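Local structure of 6-pyruvoyl tetrahydropterin synthase (Plasmodium falciparum, 1Y13) at residues 160-165 with 176-181. The protein belongs to the 6-pyruvoyl tetrahydropterin synthase family and binds zinc and biopterin in an assembly of six chains. Residues are numbered along the deposited sequence.
Sequences IHYIEI and IVHKYI
Strands 162-165 and 176-180 run antiparallel, their axes 4.8 Å apart at closest and their directions at 166°, as arms of a beta hairpin. Ile-163/Lys-179 and Ile-165/Val-177 are hydrogen-bonded pairs (CA-CA 5.4 and 5.7 Å), each closed by two bonds: Ile-163 N to Lys-179 O and Lys-179 N to Ile-163 O, both 2.9 Å; Ile-165 N to Val-177 O and Val-177 N to Ile-165 O, both 3.0 Å. Tyr-162/Tyr-180 and Glu-164/His-178 are non-hydrogen-bonded pairs (CA-CA 4.5 and 4.2 Å). Just before the strand, His-161 has phi/psi -122/-2, yet its O accepts Ile-181 N at 2.8 Å.

One face carries an aromatic cluster. Tyr-162 (chi1 t) leans toward the partner strand, against His-178 (chi1 p) and Tyr-180 (chi1 m): its CD1 sits over the Tyr-180 ring, 3.5 Å from CE1 of Tyr-180, and its OH, 3.5 Å from His-178 CB, donates to Glu-164 OE1 at 2.6 Å. On the other face, Ile-163 CD1 meets Ile-181 CD1 (3.6 Å) and Ile-165 CG1 meets Val-177 CG2 (3.5 Å).

There Ile-163 packs on helices 135-150 (Leu-143, Ile-147) and 152-157 (Leu-155), Lys-179 also touching Ile-147. The hairpin ends the chain's antiparallel sheet, helix-backed as in the T-fold (tunnelling fold) of this family. Strand 49-62 flanks 162-165, Arg-60 making a cation-pi contact with Tyr-162; at Ile-176 a strand of the second subunit extends the sheet.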
loop_
_atom_site.group_PDB
_atom_site.type_symbol
_atom_site.label_atom_id
_atom_site.label_comp_id
_atom_site.label_asym_id
_atom_site.label_seq_id
_atom_site.Cartn_x
_atom_site.Cartn_y
_atom_site.Cartn_z
ATOM N N ILE A 160 -17.624 13.104 21.730
ATOM C CA ILE A 160 -17.580 12.294 20.513
ATOM C C ILE A 160 -19.028 11.995 20.088
ATOM O O ILE A 160 -19.836 11.531 20.906
ATOM C CB ILE A 160 -16.758 11.014 20.756
ATOM C CG1 ILE A 160 -15.270 11.398 20.876
ATOM C CG2 ILE A 160 -16.981 9.974 19.627
ATOM C CD1 ILE A 160 -14.440 10.454 21.722
ATOM N N HIS A 161 -19.362 12.300 18.836
ATOM C CA HIS A 161 -20.763 12.246 18.394
ATOM C C HIS A 161 -20.989 11.300 17.220
ATOM O O HIS A 161 -22.123 11.098 16.788
ATOM C CB HIS A 161 -21.324 13.660 18.101
ATOM C CG HIS A 161 -20.442 14.493 17.214
ATOM N ND1 HIS A 161 -19.330 15.162 17.684
ATOM C CD2 HIS A 161 -20.498 14.748 15.885
ATOM C CE1 HIS A 161 -18.741 15.795 16.683
ATOM N NE2 HIS A 161 -19.430 15.562 15.581
ATOM N N TYR A 162 -19.916 10.689 16.731
ATOM C CA TYR A 162 -20.007 9.867 15.538
ATOM C C TYR A 162 -18.894 8.839 15.529
ATOM O O TYR A 162 -17.753 9.145 15.850
ATOM C CB TYR A 162 -19.946 10.746 14.288
ATOM C CG TYR A 162 -19.913 9.996 12.974
ATOM C CD1 TYR A 162 -21.090 9.595 12.349
ATOM C CD2 TYR A 162 -18.709 9.713 12.351
ATOM C CE1 TYR A 162 -21.064 8.927 11.143
ATOM C CE2 TYR A 162 -18.669 9.051 11.140
ATOM C CZ TYR A 162 -19.848 8.660 10.547
ATOM O OH TYR A 162 -19.810 8.002 9.345
ATOM N N ILE A 163 -19.255 7.610 15.183
ATOM C CA ILE A 163 -18.318 6.496 15.131
ATOM C C ILE A 163 -18.557 5.712 13.840
ATOM O O ILE A 163 -19.700 5.459 13.441
ATOM C CB ILE A 163 -18.484 5.589 16.358
ATOM C CG1 ILE A 163 -18.135 6.360 17.623
ATOM C CG2 ILE A 163 -17.556 4.385 16.296
ATOM C CD1 ILE A 163 -18.599 5.704 18.881
ATOM N N GLU A 164 -17.472 5.310 13.198
ATOM C CA GLU A 164 -17.547 4.624 11.927
ATOM C C GLU A 164 -16.509 3.516 11.899
ATOM O O GLU A 164 -15.352 3.725 12.277
ATOM C CB GLU A 164 -17.273 5.623 10.817
ATOM C CG GLU A 164 -17.496 5.116 9.419
ATOM C CD GLU A 164 -16.976 6.108 8.398
ATOM O OE1 GLU A 164 -17.672 7.114 8.102
ATOM O OE2 GLU A 164 -15.859 5.884 7.902
ATOM N N ILE A 165 -16.917 2.325 11.475
ATOM C CA ILE A 165 -15.944 1.285 11.205
ATOM C C ILE A 165 -16.029 0.808 9.758
ATOM O O ILE A 165 -17.111 0.753 9.154
ATOM C CB ILE A 165 -16.039 0.039 12.160
ATOM C CG1 ILE A 165 -17.283 -0.759 11.892
ATOM C CG2 ILE A 165 -16.000 0.387 13.640
ATOM C CD1 ILE A 165 -16.987 -2.193 11.903
ATOM N N ILE A 176 -18.787 -0.257 5.253
ATOM C CA ILE A 176 -18.633 0.844 6.177
ATOM C C ILE A 176 -19.964 1.069 6.869
ATOM O O ILE A 176 -20.973 1.296 6.219
ATOM C CB ILE A 176 -18.194 2.122 5.449
ATOM C CG1 ILE A 176 -16.930 1.858 4.619
ATOM C CG2 ILE A 176 -17.934 3.252 6.435
ATOM C CD1 ILE A 176 -17.193 1.787 3.114
ATOM N N VAL A 177 -19.973 0.936 8.186
ATOM C CA VAL A 177 -21.176 1.138 8.984
ATOM C C VAL A 177 -20.861 2.228 10.000
ATOM O O VAL A 177 -19.699 2.444 10.335
ATOM C CB VAL A 177 -21.656 -0.183 9.700
ATOM C CG1 VAL A 177 -22.147 -1.211 8.691
ATOM C CG2 VAL A 177 -20.534 -0.813 10.534
ATOM N N HIS A 178 -21.887 2.912 10.482
ATOM C CA HIS A 178 -21.673 4.017 11.394
ATOM C C HIS A 178 -22.781 4.146 12.430
ATOM O O HIS A 178 -23.842 3.515 12.315
ATOM C CB HIS A 178 -21.585 5.310 10.600
ATOM C CG HIS A 178 -22.890 5.712 9.991
ATOM N ND1 HIS A 178 -23.281 5.304 8.735
ATOM C CD2 HIS A 178 -23.907 6.471 10.474
ATOM C CE1 HIS A 178 -24.479 5.797 8.468
ATOM N NE2 HIS A 178 -24.881 6.505 9.508
ATOM N N LYS A 179 -22.533 4.998 13.425
ATOM C CA LYS A 179 -23.545 5.354 14.395
ATOM C C LYS A 179 -23.301 6.759 14.888
ATOM O O LYS A 179 -22.162 7.127 15.201
ATOM C CB LYS A 179 -23.542 4.385 15.569
ATOM C CG LYS A 179 -24.895 4.311 16.289
ATOM C CD LYS A 179 -24.968 3.064 17.158
ATOM C CE LYS A 179 -24.920 1.743 16.334
ATOM N NZ LYS A 179 -26.243 1.047 16.257
ATOM N N TYR A 180 -24.377 7.545 14.920
ATOM C CA TYR A 180 -24.372 8.860 15.528
ATOM C C TYR A 180 -24.678 8.648 16.991
ATOM O O TYR A 180 -25.644 7.970 17.321
ATOM C CB TYR A 180 -25.430 9.781 14.876
ATOM C CG TYR A 180 -24.935 10.328 13.565
ATOM C CD1 TYR A 180 -24.153 11.487 13.526
ATOM C CD2 TYR A 180 -25.190 9.661 12.364
ATOM C CE1 TYR A 180 -23.648 11.982 12.320
ATOM C CE2 TYR A 180 -24.694 10.148 11.151
ATOM C CZ TYR A 180 -23.928 11.307 11.141
ATOM O OH TYR A 180 -23.431 11.799 9.955
ATOM N N ILE A 181 -23.834 9.190 17.862
ATOM C CA ILE A 181 -24.084 9.132 19.308
ATOM C C ILE A 181 -23.851 10.507 19.928
ATOM O O ILE A 181 -24.784 11.133 20.396
ATOM C CB ILE A 181 -23.188 8.090 20.034
ATOM C CG1 ILE A 181 -21.718 8.521 19.987
ATOM C CG2 ILE A 181 -23.396 6.697 19.463
ATOM C CD1 ILE A 181 -20.840 7.737 20.913
#